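Local coordinates for protein cytochrome P450 CYP260B1 (Sorangium cellulosum, PDB 5HIW) that folds as a bacterial cytochrome P450, a mostly helical haem protein that holds protoporphyrin IX and its iron in an internal pocket, at residues M1-N6 with R27-Y32; P93-R98 with D197-E202; P370-A375 with F382-I387. All blocks are in the same frame, centred on the assembly; numbering follows the deposited sequence.

Interaction 1: residues M1-N6 with R27-Y32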
ATOM      1  N   MET A   1      15.350 -21.200  21.036  1.00 61.78           N
ATOM      2  CA  MET A   1      16.032 -20.690  19.809  1.00 54.83           C
ATOM      3  C   MET A   1      15.279 -21.083  18.504  1.00 49.28           C
ATOM      4  O   MET A   1      15.095 -22.276  18.140  1.00 45.99           O
ATOM      5  CB  MET A   1      17.512 -21.144  19.804  1.00 55.25           C
ATOM      6  CG  MET A   1      18.510 -20.056  19.401  1.00 52.48           C
ATOM      7  SD  MET A   1      20.131 -20.488  20.063  1.00 48.41           S
ATOM      8  CE  MET A   1      20.462 -22.118  19.382  1.00 44.16           C
ATOM      9  N   LEU A   2      14.773 -20.039  17.846  1.00 45.49           N
ATOM     10  CA  LEU A   2      14.305 -20.133  16.486  1.00 42.11           C
ATOM     11  C   LEU A   2      15.508 -20.319  15.594  1.00 31.78           C
ATOM     12  O   LEU A   2      16.606 -19.837  15.869  1.00 33.43           O
ATOM     13  CB  LEU A   2      13.526 -18.862  16.042  1.00 42.64           C
ATOM     14  CG  LEU A   2      12.150 -18.568  16.651  1.00 45.22           C
ATOM     15  CD1 LEU A   2      11.438 -17.467  15.908  1.00 45.58           C
ATOM     16  CD2 LEU A   2      11.259 -19.767  16.602  1.00 45.33           C
ATOM     17  N   PRO A   3      15.325 -21.044  14.518  1.00 28.86           N
ATOM     18  CA  PRO A   3      16.379 -21.004  13.560  1.00 30.37           C
ATOM     19  C   PRO A   3      16.533 -19.586  13.033  1.00 29.83           C
ATOM     20  O   PRO A   3      15.521 -18.838  12.982  1.00 30.16           O
ATOM     21  CB  PRO A   3      15.901 -21.947  12.492  1.00 28.80           C
ATOM     22  CG  PRO A   3      14.429 -21.929  12.593  1.00 26.37           C
ATOM     23  CD  PRO A   3      14.114 -21.685  14.014  1.00 28.00           C
ATOM     24  N   ARG A   4      17.726 -19.211  12.587  1.00 24.94           N
ATOM     25  CA  ARG A   4      17.958 -17.814  12.171  1.00 25.40           C
ATOM     26  C   ARG A   4      18.496 -17.709  10.763  1.00 24.51           C
ATOM     27  O   ARG A   4      19.285 -18.522  10.329  1.00 25.88           O
ATOM     28  CB  ARG A   4      18.913 -17.102  13.116  1.00 22.36           C
ATOM     29  CG  ARG A   4      18.534 -17.157  14.572  1.00 25.07           C
ATOM     30  CD  ARG A   4      19.705 -16.750  15.431  1.00 24.68           C
ATOM     31  NE  ARG A   4      19.905 -15.323  15.522  1.00 25.32           N
ATOM     32  CZ  ARG A   4      19.339 -14.586  16.455  1.00 22.47           C
ATOM     33  NH1 ARG A   4      18.503 -15.132  17.328  1.00 23.29           N
ATOM     34  NH2 ARG A   4      19.653 -13.338  16.565  1.00 24.81           N
ATOM     35  N   LYS A   5      18.039 -16.704  10.003  1.00 22.30           N
ATOM     36  CA  LYS A   5      18.435 -16.522   8.618  1.00 23.02           C
ATOM     37  C   LYS A   5      18.374 -15.038   8.300  1.00 22.22           C
ATOM     38  O   LYS A   5      17.975 -14.259   9.167  1.00 22.95           O
ATOM     39  CB  LYS A   5      17.451 -17.262   7.688  1.00 24.27           C
ATOM     40  CG  LYS A   5      17.135 -18.687   8.077  1.00 28.09           C
ATOM     41  CD  LYS A   5      16.117 -19.250   7.082  1.00 27.86           C
ATOM     42  CE  LYS A   5      15.920 -20.730   7.369  1.00 30.71           C
ATOM     43  NZ  LYS A   5      15.025 -21.416   6.427  1.00 32.38           N
ATOM     44  N   ASN A   6      18.899 -14.619   7.155  1.00 23.12           N
ATOM     45  CA  ASN A   6      18.827 -13.188   6.772  1.00 27.15           C
ATOM     46  C   ASN A   6      18.249 -13.208   5.348  1.00 27.86           C
ATOM     47  O   ASN A   6      18.973 -13.419   4.389  1.00 25.19           O
ATOM     48  CB  ASN A   6      20.215 -12.479   6.792  1.00 32.81           C
ATOM     49  CG  ASN A   6      20.089 -10.939   6.585  1.00 39.47           C
ATOM     50  OD1 ASN A   6      19.183 -10.475   5.914  1.00 46.52           O
ATOM     51  ND2 ASN A   6      20.971 -10.155   7.192  1.00 51.95           N
ATOM     52  N   ARG A  27       9.423 -23.519   2.745  1.00 29.39           N
ATOM     53  CA  ARG A  27       9.520 -24.989   2.693  1.00 33.88           C
ATOM     54  C   ARG A  27      10.468 -25.493   3.796  1.00 32.35           C
ATOM     55  O   ARG A  27      10.127 -26.429   4.498  1.00 37.46           O
ATOM     56  CB  ARG A  27       9.918 -25.476   1.293  1.00 33.48           C
ATOM     57  CG  ARG A  27       8.736 -25.389   0.317  1.00 37.07           C
ATOM     58  CD  ARG A  27       8.883 -26.101  -1.032  1.00 36.50           C
ATOM     59  NE  ARG A  27      10.147 -25.772  -1.665  1.00 37.54           N
ATOM     60  CZ  ARG A  27      10.375 -24.761  -2.500  1.00 43.72           C
ATOM     61  NH1 ARG A  27       9.403 -23.922  -2.840  1.00 38.60           N
ATOM     62  NH2 ARG A  27      11.609 -24.601  -3.006  1.00 45.79           N
ATOM     63  N   GLU A  28      11.612 -24.860   4.006  1.00 29.65           N
ATOM     64  CA  GLU A  28      12.466 -25.305   5.125  1.00 32.64           C
ATOM     65  C   GLU A  28      11.927 -25.023   6.529  1.00 31.42           C
ATOM     66  O   GLU A  28      11.979 -25.905   7.354  1.00 27.75           O
ATOM     67  CB  GLU A  28      13.907 -24.800   5.006  1.00 31.42           C
ATOM     68  CG  GLU A  28      14.527 -25.039   3.637  1.00 35.95           C
ATOM     69  CD  GLU A  28      14.641 -26.525   3.396  1.00 45.14           C
ATOM     70  OE1 GLU A  28      15.352 -27.177   4.218  1.00 45.95           O
ATOM     71  OE2 GLU A  28      13.921 -27.042   2.492  1.00 45.86           O
ATOM     72  N   HIS A  29      11.559 -23.777   6.862  1.00 27.31           N
ATOM     73  CA  HIS A  29      10.923 -23.436   8.151  1.00 26.82           C
ATOM     74  C   HIS A  29       9.890 -22.305   7.889  1.00 27.12           C
ATOM     75  O   HIS A  29      10.245 -21.299   7.328  1.00 23.13           O
ATOM     76  CB  HIS A  29      11.917 -22.859   9.196  1.00 31.10           C
ATOM     77  CG  HIS A  29      13.139 -23.703   9.437  1.00 34.60           C
ATOM     78  ND1 HIS A  29      14.231 -23.665   8.603  1.00 32.98           N
ATOM     79  CD2 HIS A  29      13.425 -24.619  10.395  1.00 35.55           C
ATOM     80  CE1 HIS A  29      15.128 -24.555   9.018  1.00 37.48           C
ATOM     81  NE2 HIS A  29      14.666 -25.132  10.116  1.00 35.35           N
ATOM     82  N   SER A  30       8.709 -22.435   8.456  1.00 28.33           N
ATOM     83  CA  SER A  30       7.747 -21.352   8.430  1.00 30.88           C
ATOM     84  C   SER A  30       8.128 -20.150   9.287  1.00 27.23           C
ATOM     85  O   SER A  30       8.033 -18.994   8.818  1.00 24.64           O
ATOM     86  CB  SER A  30       6.361 -21.893   8.826  1.00 31.20           C
ATOM     87  OG  SER A  30       5.371 -20.853   8.716  1.00 32.34           O
ATOM     88  N   VAL A  31       8.551 -20.410  10.523  1.00 23.10           N
ATOM     89  CA  VAL A  31       8.880 -19.393  11.528  1.00 24.75           C
ATOM     90  C   VAL A  31      10.391 -19.418  11.822  1.00 26.74           C
ATOM     91  O   VAL A  31      10.970 -20.487  12.070  1.00 27.63           O
ATOM     92  CB  VAL A  31       8.041 -19.623  12.829  1.00 25.82           C
ATOM     93  CG1 VAL A  31       8.264 -18.520  13.828  1.00 28.46           C
ATOM     94  CG2 VAL A  31       6.568 -19.727  12.510  1.00 24.60           C
ATOM     95  N   TYR A  32      11.025 -18.271  11.753  1.00 24.99           N
ATOM     96  CA  TYR A  32      12.490 -18.147  11.815  1.00 23.45           C
ATOM     97  C   TYR A  32      12.765 -16.761  12.256  1.00 26.45           C
ATOM     98  O   TYR A  32      11.870 -15.893  12.178  1.00 23.03           O
ATOM     99  CB  TYR A  32      13.146 -18.492  10.481  1.00 25.38           C
ATOM    100  CG  TYR A  32      13.167 -17.338   9.543  1.00 25.58           C
ATOM    101  CD1 TYR A  32      12.046 -17.052   8.763  1.00 28.07           C
ATOM    102  CD2 TYR A  32      14.235 -16.506   9.462  1.00 23.65           C
ATOM    103  CE1 TYR A  32      12.015 -15.943   7.916  1.00 24.28           C
ATOM    104  CE2 TYR A  32      14.223 -15.410   8.633  1.00 24.04           C
ATOM    105  CZ  TYR A  32      13.079 -15.147   7.835  1.00 22.71           C
ATOM    106  OH  TYR A  32      12.987 -14.005   7.089  1.00 19.57           O
TER
HETATM  107  O   HOH W   1      12.597 -19.898   6.895  1.00 25.98           O

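Interaction 2: residues P93-R98 with D197-E202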
ATOM      1  N   PRO A  93     -18.687   1.721  -2.820  1.00 18.42           N
ATOM      2  CA  PRO A  93     -18.614   1.784  -4.275  1.00 17.21           C
ATOM      3  C   PRO A  93     -19.198   3.054  -4.869  1.00 18.83           C
ATOM      4  O   PRO A  93     -18.655   3.629  -5.792  1.00 17.55           O
ATOM      5  CB  PRO A  93     -19.377   0.518  -4.726  1.00 19.18           C
ATOM      6  CG  PRO A  93     -19.057  -0.436  -3.630  1.00 18.94           C
ATOM      7  CD  PRO A  93     -19.123   0.383  -2.359  1.00 19.22           C
ATOM      8  N   ARG A  94     -20.292   3.536  -4.342  1.00 17.71           N
ATOM      9  CA  ARG A  94     -20.781   4.852  -4.795  1.00 16.93           C
ATOM     10  C   ARG A  94     -19.710   5.957  -4.663  1.00 16.17           C
ATOM     11  O   ARG A  94     -19.586   6.796  -5.553  1.00 15.03           O
ATOM     12  CB  ARG A  94     -21.956   5.232  -3.892  1.00 20.48           C
ATOM     13  CG  ARG A  94     -22.484   6.630  -4.223  1.00 24.57           C
ATOM     14  CD  ARG A  94     -23.495   7.067  -3.134  1.00 29.06           C
ATOM     15  NE  ARG A  94     -22.972   7.246  -1.760  1.00 29.92           N
ATOM     16  CZ  ARG A  94     -22.205   8.258  -1.330  1.00 32.81           C
ATOM     17  NH1 ARG A  94     -21.776   9.191  -2.146  1.00 35.25           N
ATOM     18  NH2 ARG A  94     -21.855   8.328  -0.052  1.00 36.39           N
ATOM     19  N   VAL A  95     -18.982   5.983  -3.536  1.00 17.04           N
ATOM     20  CA  VAL A  95     -17.987   7.061  -3.289  1.00 19.26           C
ATOM     21  C   VAL A  95     -16.812   6.900  -4.256  1.00 17.84           C
ATOM     22  O   VAL A  95     -16.314   7.893  -4.867  1.00 15.92           O
ATOM     23  CB  VAL A  95     -17.495   7.027  -1.822  1.00 22.39           C
ATOM     24  CG1 VAL A  95     -16.368   8.044  -1.658  1.00 24.58           C
ATOM     25  CG2 VAL A  95     -18.619   7.334  -0.815  1.00 25.53           C
ATOM     26  N   ILE A  96     -16.389   5.645  -4.425  1.00 17.20           N
ATOM     27  CA  ILE A  96     -15.290   5.327  -5.286  1.00 16.84           C
ATOM     28  C   ILE A  96     -15.622   5.809  -6.665  1.00 18.94           C
ATOM     29  O   ILE A  96     -14.816   6.433  -7.295  1.00 17.31           O
ATOM     30  CB  ILE A  96     -14.864   3.843  -5.224  1.00 16.29           C
ATOM     31  CG1 ILE A  96     -14.484   3.379  -3.837  1.00 17.70           C
ATOM     32  CG2 ILE A  96     -13.884   3.559  -6.326  1.00 16.59           C
ATOM     33  CD1 ILE A  96     -13.218   4.023  -3.325  1.00 16.72           C
ATOM     34  N   SER A  97     -16.807   5.518  -7.216  1.00 17.40           N
ATOM     35  CA  SER A  97     -17.102   5.940  -8.563  1.00 16.31           C
ATOM     36  C   SER A  97     -17.208   7.471  -8.642  1.00 15.65           C
ATOM     37  O   SER A  97     -16.758   8.076  -9.613  1.00 18.37           O
ATOM     38  CB  SER A  97     -18.492   5.353  -8.979  1.00 17.45           C
ATOM     39  OG  SER A  97     -18.909   5.910 -10.173  1.00 17.89           O
ATOM     40  N   ARG A  98     -17.747   8.066  -7.591  1.00 18.27           N
ATOM     41  CA  ARG A  98     -17.856   9.541  -7.569  1.00 20.29           C
ATOM     42  C   ARG A  98     -16.514  10.193  -7.757  1.00 18.67           C
ATOM     43  O   ARG A  98     -16.390  11.150  -8.554  1.00 21.09           O
ATOM     44  CB  ARG A  98     -18.417  10.032  -6.228  1.00 23.04           C
ATOM     45  CG  ARG A  98     -18.507  11.572  -6.172  1.00 29.79           C
ATOM     46  CD  ARG A  98     -19.383  11.994  -4.966  1.00 40.45           C
ATOM     47  NE  ARG A  98     -20.662  11.310  -5.219  1.00 53.15           N
ATOM     48  CZ  ARG A  98     -21.695  11.177  -4.384  1.00 59.97           C
ATOM     49  NH1 ARG A  98     -21.697  11.755  -3.167  1.00 66.51           N
ATOM     50  NH2 ARG A  98     -22.753  10.461  -4.806  1.00 43.34           N
ATOM     51  N   ASP A 197     -18.004  19.266  -2.084  1.00 27.35           N
ATOM     52  CA  ASP A 197     -18.093  17.999  -2.820  1.00 33.69           C
ATOM     53  C   ASP A 197     -16.826  17.113  -2.660  1.00 34.93           C
ATOM     54  O   ASP A 197     -16.610  16.240  -3.462  1.00 35.00           O
ATOM     55  CB  ASP A 197     -18.303  18.296  -4.327  1.00 37.45           C
ATOM     56  CG  ASP A 197     -17.287  19.331  -4.877  1.00 51.10           C
ATOM     57  OD1 ASP A 197     -16.364  19.732  -4.109  1.00 62.52           O
ATOM     58  OD2 ASP A 197     -17.414  19.772  -6.059  1.00 52.01           O
ATOM     59  N   THR A 198     -15.975  17.318  -1.657  1.00 29.19           N
ATOM     60  CA  THR A 198     -14.763  16.502  -1.625  1.00 27.42           C
ATOM     61  C   THR A 198     -14.964  15.320  -0.762  1.00 27.33           C
ATOM     62  O   THR A 198     -15.966  15.222  -0.008  1.00 29.85           O
ATOM     63  CB  THR A 198     -13.601  17.312  -1.039  1.00 27.13           C
ATOM     64  OG1 THR A 198     -13.879  17.512   0.352  1.00 26.13           O
ATOM     65  CG2 THR A 198     -13.360  18.598  -1.829  1.00 26.28           C
ATOM     66  N   LEU A 199     -13.982  14.407  -0.766  1.00 20.83           N
ATOM     67  CA  LEU A 199     -14.082  13.291   0.100  1.00 25.01           C
ATOM     68  C   LEU A 199     -14.034  13.776   1.559  1.00 28.71           C
ATOM     69  O   LEU A 199     -14.715  13.200   2.415  1.00 23.07           O
ATOM     70  CB  LEU A 199     -12.960  12.275  -0.148  1.00 25.95           C
ATOM     71  CG  LEU A 199     -12.979  10.996   0.686  1.00 30.12           C
ATOM     72  CD1 LEU A 199     -14.294  10.190   0.485  1.00 33.28           C
ATOM     73  CD2 LEU A 199     -11.747  10.189   0.323  1.00 33.43           C
ATOM     74  N   LEU A 200     -13.272  14.852   1.835  1.00 25.61           N
ATOM     75  CA  LEU A 200     -13.152  15.303   3.231  1.00 25.38           C
ATOM     76  C   LEU A 200     -14.555  15.746   3.555  1.00 26.11           C
ATOM     77  O   LEU A 200     -15.050  15.537   4.664  1.00 30.09           O
ATOM     78  CB  LEU A 200     -12.114  16.441   3.430  1.00 26.03           C
ATOM     79  CG  LEU A 200     -12.127  16.948   4.875  1.00 26.34           C
ATOM     80  CD1 LEU A 200     -10.751  17.522   5.233  1.00 26.33           C
ATOM     81  CD2 LEU A 200     -13.202  18.035   5.043  1.00 28.32           C
ATOM     82  N   GLY A 201     -15.225  16.334   2.609  1.00 25.22           N
ATOM     83  CA  GLY A 201     -16.692  16.615   2.821  1.00 29.82           C
ATOM     84  C   GLY A 201     -17.638  15.452   3.152  1.00 32.07           C
ATOM     85  O   GLY A 201     -18.473  15.573   4.062  1.00 32.45           O
ATOM     86  N   GLU A 202     -17.522  14.323   2.450  1.00 29.71           N
ATOM     87  CA  GLU A 202     -18.285  13.109   2.770  1.00 28.91           C
ATOM     88  C   GLU A 202     -17.889  12.627   4.175  1.00 25.79           C
ATOM     89  O   GLU A 202     -18.706  12.063   4.905  1.00 26.37           O
ATOM     90  CB  GLU A 202     -17.951  11.910   1.834  1.00 30.91           C
ATOM     91  CG  GLU A 202     -18.291  12.054   0.342  1.00 37.13           C
ATOM     92  CD  GLU A 202     -19.644  11.480  -0.019  1.00 34.56           C
ATOM     93  OE1 GLU A 202     -20.199  10.742   0.839  1.00 32.81           O
ATOM     94  OE2 GLU A 202     -20.092  11.741  -1.159  1.00 35.72           O
TER

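Interaction 3: residues P370-A375 with F382-I387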
ATOM      1  N   PRO A 370      16.906  -1.881 -13.351  1.00 33.32           N
ATOM      2  CA  PRO A 370      16.454  -1.608 -11.991  1.00 34.56           C
ATOM      3  C   PRO A 370      16.815  -2.705 -10.975  1.00 29.02           C
ATOM      4  O   PRO A 370      16.799  -3.893 -11.348  1.00 32.12           O
ATOM      5  CB  PRO A 370      14.930  -1.575 -12.140  1.00 34.48           C
ATOM      6  CG  PRO A 370      14.619  -1.559 -13.585  1.00 36.51           C
ATOM      7  CD  PRO A 370      15.817  -2.151 -14.284  1.00 32.98           C
ATOM      8  N   THR A 371      17.067  -2.355  -9.692  1.00 26.77           N
ATOM      9  CA  THR A 371      17.196  -3.342  -8.640  1.00 26.58           C
ATOM     10  C   THR A 371      15.966  -3.413  -7.695  1.00 26.56           C
ATOM     11  O   THR A 371      15.494  -2.350  -7.198  1.00 28.36           O
ATOM     12  CB  THR A 371      18.407  -3.015  -7.757  1.00 30.54           C
ATOM     13  OG1 THR A 371      19.586  -2.923  -8.584  1.00 35.70           O
ATOM     14  CG2 THR A 371      18.619  -4.055  -6.736  1.00 30.00           C
ATOM     15  N   PHE A 372      15.518  -4.632  -7.430  1.00 23.99           N
ATOM     16  CA  PHE A 372      14.381  -4.969  -6.529  1.00 22.33           C
ATOM     17  C   PHE A 372      14.902  -5.306  -5.169  1.00 23.51           C
ATOM     18  O   PHE A 372      15.833  -6.126  -5.028  1.00 25.99           O
ATOM     19  CB  PHE A 372      13.533  -6.122  -7.100  1.00 22.93           C
ATOM     20  CG  PHE A 372      12.880  -5.748  -8.399  1.00 22.21           C
ATOM     21  CD1 PHE A 372      13.583  -5.773  -9.568  1.00 19.74           C
ATOM     22  CD2 PHE A 372      11.585  -5.247  -8.421  1.00 21.71           C
ATOM     23  CE1 PHE A 372      13.039  -5.380 -10.738  1.00 20.21           C
ATOM     24  CE2 PHE A 372      11.032  -4.827  -9.589  1.00 17.91           C
ATOM     25  CZ  PHE A 372      11.728  -4.829 -10.736  1.00 20.63           C
ATOM     26  N   SER A 373      14.283  -4.691  -4.157  1.00 23.13           N
ATOM     27  CA  SER A 373      14.648  -4.930  -2.771  1.00 22.67           C
ATOM     28  C   SER A 373      13.466  -4.603  -1.876  1.00 24.21           C
ATOM     29  O   SER A 373      12.411  -4.117  -2.354  1.00 23.46           O
ATOM     30  CB  SER A 373      15.827  -4.051  -2.347  1.00 21.30           C
ATOM     31  OG  SER A 373      15.425  -2.775  -2.097  1.00 23.38           O
ATOM     32  N   THR A 374      13.668  -4.859  -0.605  1.00 24.25           N
ATOM     33  CA  THR A 374      12.652  -4.548   0.416  1.00 28.62           C
ATOM     34  C   THR A 374      12.928  -3.218   1.100  1.00 33.72           C
ATOM     35  O   THR A 374      12.209  -2.839   2.065  1.00 31.20           O
ATOM     36  CB  THR A 374      12.542  -5.605   1.468  1.00 28.80           C
ATOM     37  OG1 THR A 374      13.824  -5.790   2.076  1.00 28.82           O
ATOM     38  CG2 THR A 374      12.120  -6.915   0.878  1.00 31.91           C
ATOM     39  N   ALA A 375      13.938  -2.498   0.612  1.00 31.18           N
ATOM     40  CA  ALA A 375      14.060  -1.108   0.983  1.00 34.71           C
ATOM     41  C   ALA A 375      14.379  -0.253  -0.211  1.00 32.07           C
ATOM     42  O   ALA A 375      15.371   0.478  -0.201  1.00 33.05           O
ATOM     43  CB  ALA A 375      15.117  -0.934   2.097  1.00 34.80           C
ATOM     44  N   PHE A 382       8.168  -3.622  -1.001  1.00 22.24           N
ATOM     45  CA  PHE A 382       8.985  -4.380  -1.966  1.00 21.31           C
ATOM     46  C   PHE A 382       8.828  -3.798  -3.350  1.00 19.22           C
ATOM     47  O   PHE A 382       7.703  -3.568  -3.848  1.00 20.02           O
ATOM     48  CB  PHE A 382       8.630  -5.849  -1.991  1.00 21.28           C
ATOM     49  CG  PHE A 382       9.344  -6.604  -3.083  1.00 20.71           C
ATOM     50  CD1 PHE A 382      10.687  -6.946  -2.903  1.00 22.26           C
ATOM     51  CD2 PHE A 382       8.756  -6.838  -4.289  1.00 20.68           C
ATOM     52  CE1 PHE A 382      11.400  -7.579  -3.932  1.00 21.41           C
ATOM     53  CE2 PHE A 382       9.440  -7.519  -5.305  1.00 23.91           C
ATOM     54  CZ  PHE A 382      10.788  -7.868  -5.111  1.00 22.49           C
ATOM     55  N   GLY A 383       9.918  -3.511  -4.052  1.00 18.59           N
ATOM     56  CA  GLY A 383       9.754  -2.911  -5.329  1.00 17.84           C
ATOM     57  C   GLY A 383      11.082  -2.477  -6.002  1.00 18.41           C
ATOM     58  O   GLY A 383      12.116  -2.703  -5.403  1.00 19.10           O
ATOM     59  N   PRO A 384      10.984  -1.831  -7.143  1.00 20.27           N
ATOM     60  CA  PRO A 384      12.120  -1.400  -7.965  1.00 20.48           C
ATOM     61  C   PRO A 384      12.632  -0.066  -7.532  1.00 21.06           C
ATOM     62  O   PRO A 384      11.890   0.767  -6.998  1.00 18.40           O
ATOM     63  CB  PRO A 384      11.534  -1.317  -9.366  1.00 20.29           C
ATOM     64  CG  PRO A 384      10.173  -0.873  -9.169  1.00 20.71           C
ATOM     65  CD  PRO A 384       9.736  -1.592  -7.901  1.00 20.61           C
ATOM     66  N   ASP A 385      13.941   0.150  -7.746  1.00 20.32           N
ATOM     67  CA  ASP A 385      14.482   1.481  -7.527  1.00 25.30           C
ATOM     68  C   ASP A 385      14.166   2.500  -8.534  1.00 23.77           C
ATOM     69  O   ASP A 385      14.320   3.704  -8.235  1.00 25.86           O
ATOM     70  CB  ASP A 385      15.991   1.388  -7.194  1.00 25.07           C
ATOM     71  CG  ASP A 385      16.831   0.914  -8.339  1.00 31.30           C
ATOM     72  OD1 ASP A 385      16.350   0.542  -9.430  1.00 29.29           O
ATOM     73  OD2 ASP A 385      18.045   0.909  -8.116  1.00 45.56           O
ATOM     74  N   GLN A 386      13.711   2.093  -9.716  1.00 22.83           N
ATOM     75  CA  GLN A 386      13.251   2.958 -10.771  1.00 23.48           C
ATOM     76  C   GLN A 386      12.569   2.101 -11.833  1.00 23.31           C
ATOM     77  O   GLN A 386      12.699   0.835 -11.846  1.00 25.17           O
ATOM     78  CB  GLN A 386      14.371   3.808 -11.439  1.00 23.58           C
ATOM     79  CG  GLN A 386      15.608   2.959 -11.770  1.00 26.11           C
ATOM     80  CD  GLN A 386      16.548   3.677 -12.718  1.00 31.22           C
ATOM     81  OE1 GLN A 386      16.100   4.286 -13.653  1.00 31.71           O
ATOM     82  NE2 GLN A 386      17.818   3.587 -12.486  1.00 30.20           N
ATOM     83  N   ILE A 387      11.835   2.777 -12.701  1.00 23.07           N
ATOM     84  CA  ILE A 387      10.998   2.154 -13.725  1.00 23.98           C
ATOM     85  C   ILE A 387      11.240   2.814 -15.046  1.00 24.84           C
ATOM     86  O   ILE A 387      10.419   3.576 -15.587  1.00 27.37           O
ATOM     87  CB  ILE A 387       9.491   2.147 -13.377  1.00 25.06           C
ATOM     88  CG1 ILE A 387       9.289   1.621 -11.978  1.00 21.12           C
ATOM     89  CG2 ILE A 387       8.792   1.231 -14.374  1.00 26.22           C
ATOM     90  CD1 ILE A 387       7.918   1.951 -11.482  1.00 25.32           C
TER

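Interaction 1: residues M1-N6 with R27-Y32
Pro3 sets CG over one face of the His29 imidazole, toward the rim, 3.6 Å from His29 CD2, in a CH-pi contact. The same ring rests its CG 4.2 Å from Tyr32 CB. Lys5 reaches His29 at the edge instead. Its CG lies anti to the carbonyl carbon (chi1 -48°), and from there the extended chain carries NZ to His29 ND1 at 3.2 Å, nearly in the imidazole plane. The lysine donates, so ND1 is the acceptor, consistent with a neutral ring protonated at NE2. A water accepts from Lys5 NZ at 2.9 Å and donates to His29 O at 2.8 Å, tying the ammonium to the residue that leaves helix 17-28. The Lys5 and Tyr32 side chains cross at about a right angle, with Lys5 CB 3.7 Å from Tyr32 CD2; Tyr32 OH is bonded to Asp34. Leu2 CD1 meets Val31 CG1 at 3.9 Å. Backbone bonds of Pro3 and Lys5 with Phe33 set strand 4-5 parallel to strand 31-34. With helix 17-28 between them, the two strands form a beta-alpha-beta crossover, and strand 4-5 is an outermost strand of the mixed sheet.

Interaction 2: residues P93-R98 with D197-E202
The Arg94 guanidinium presents its edge to the Glu202 carboxylate, while Val95 CG2 lies over one of its faces, 3.3 Å above the plane and toward the rim; Arg98 NE is also at the edge. Arg94 and Glu202 meet tip to tip in an end-on, two-pronged salt bridge. Arg94 NH2 donates to Glu202 OE1 at 3.1 Å and Arg94 NH1 to Glu202 OE2 at 3.2 Å. Both bonds are nearly straight and reach the syn sides of the oxygens, although the two planes are turned 28° apart. The arginine chain leaves with CG anti to the backbone N, then bends at chi3 (64°), which swings NE round. Arg94, Arg98 and Glu202 together form a salt-bridge network joining the start of helix 93-113 to the start of helix 199-209, probably, by chain order, helices D and H of the P450 fold. Arg98 brings NH1 to Glu202 OE2 at 2.6 Å, but the bond is weak, with an N-H...O angle of 115°. Its NH1 also lies 2.8 Å from Arg94 NH1, a non-bonding pair of donors, so its exact placing is doubtful. Val95 CG1 packs on Leu199 CD1 at 3.7 Å, the two side chains crossing at about a right angle; Leu199 also touches Phe140 of helix 130-140. Thr198 is the N-cap of helix 199-209: its OG1 accepts from Gly201 N at 2.9 Å.

Interaction 3: residues P370-A375 with F382-I387
A short beta hairpin close to the C-terminus brings strand 372-373 alongside strand 383-384, running antiparallel. Ser373 and Gly383 form its hydrogen-bonded pair: Ser373 N donates to Gly383 O at 3.2 Å, and Gly383 N returns a bond of 3.1 Å to Ser373 O. Gly383 has an almost fully extended backbone, one that would crowd a CB against the preceding carbonyl O. Phe372 and Pro384 make the non-hydrogen-bonded pair, their side chains on the same face of the sheet. Pro384 CA lies over one face of the Phe372 ring, and Pro384 CB comes within 3.6 Å of Phe372 CE2. Phe382, with CG anti to the backbone N (chi1 173°), brings its ring in beside this pair, CZ standing 3.8 Å from Phe372 CB, with CD1 3.4 Å from Ser373 O and Thr374 CG2 at the ring edge. Past the paired strands, Asp385 holds Thr371 by two bonds. Asp385 N donates to Thr371 O at 3.0 Å, while the carboxylate takes Thr371 N at OD1, also at 3.0 Å, the donor standing well above the carboxylate plane (59°). The aspartate CG, set between the backbone N and the carbonyl carbon (chi1 67°), comes near Thr371 N. At the opposite end Ser373 OG accepts from Ala375 N in an ST turn that bends the chain. The Phe372-Pro384 face packs against Val242 of helix 232-245; Asn239 of that helix bonds Phe382 O, and the Phe382 ring meets that of Phe18 in helix 17-28.

Interactions 1 and 3 are neighbours, with centres 25 Å apart and nearest atoms about 8 Å apart. They do not touch, but helix 17-28 relates them: its last turn enters interaction 1, and its Phe18 meets Phe382 of interaction 3. Phe8 adds a second link, touching Tyr32 while its carbonyl O bonds Thr374 OG1. Interaction 2 stands across the chain's centre from both, its centre 45 Å from that of interaction 1 and 33 Å from that of interaction 3. The haem is about 7 Å from the Leu199 side chain (interaction 2) and about 10 Å from that of Phe382; interaction 1, on an outermost strand of the mixed sheet, is centred 26 Å from the chain's centre.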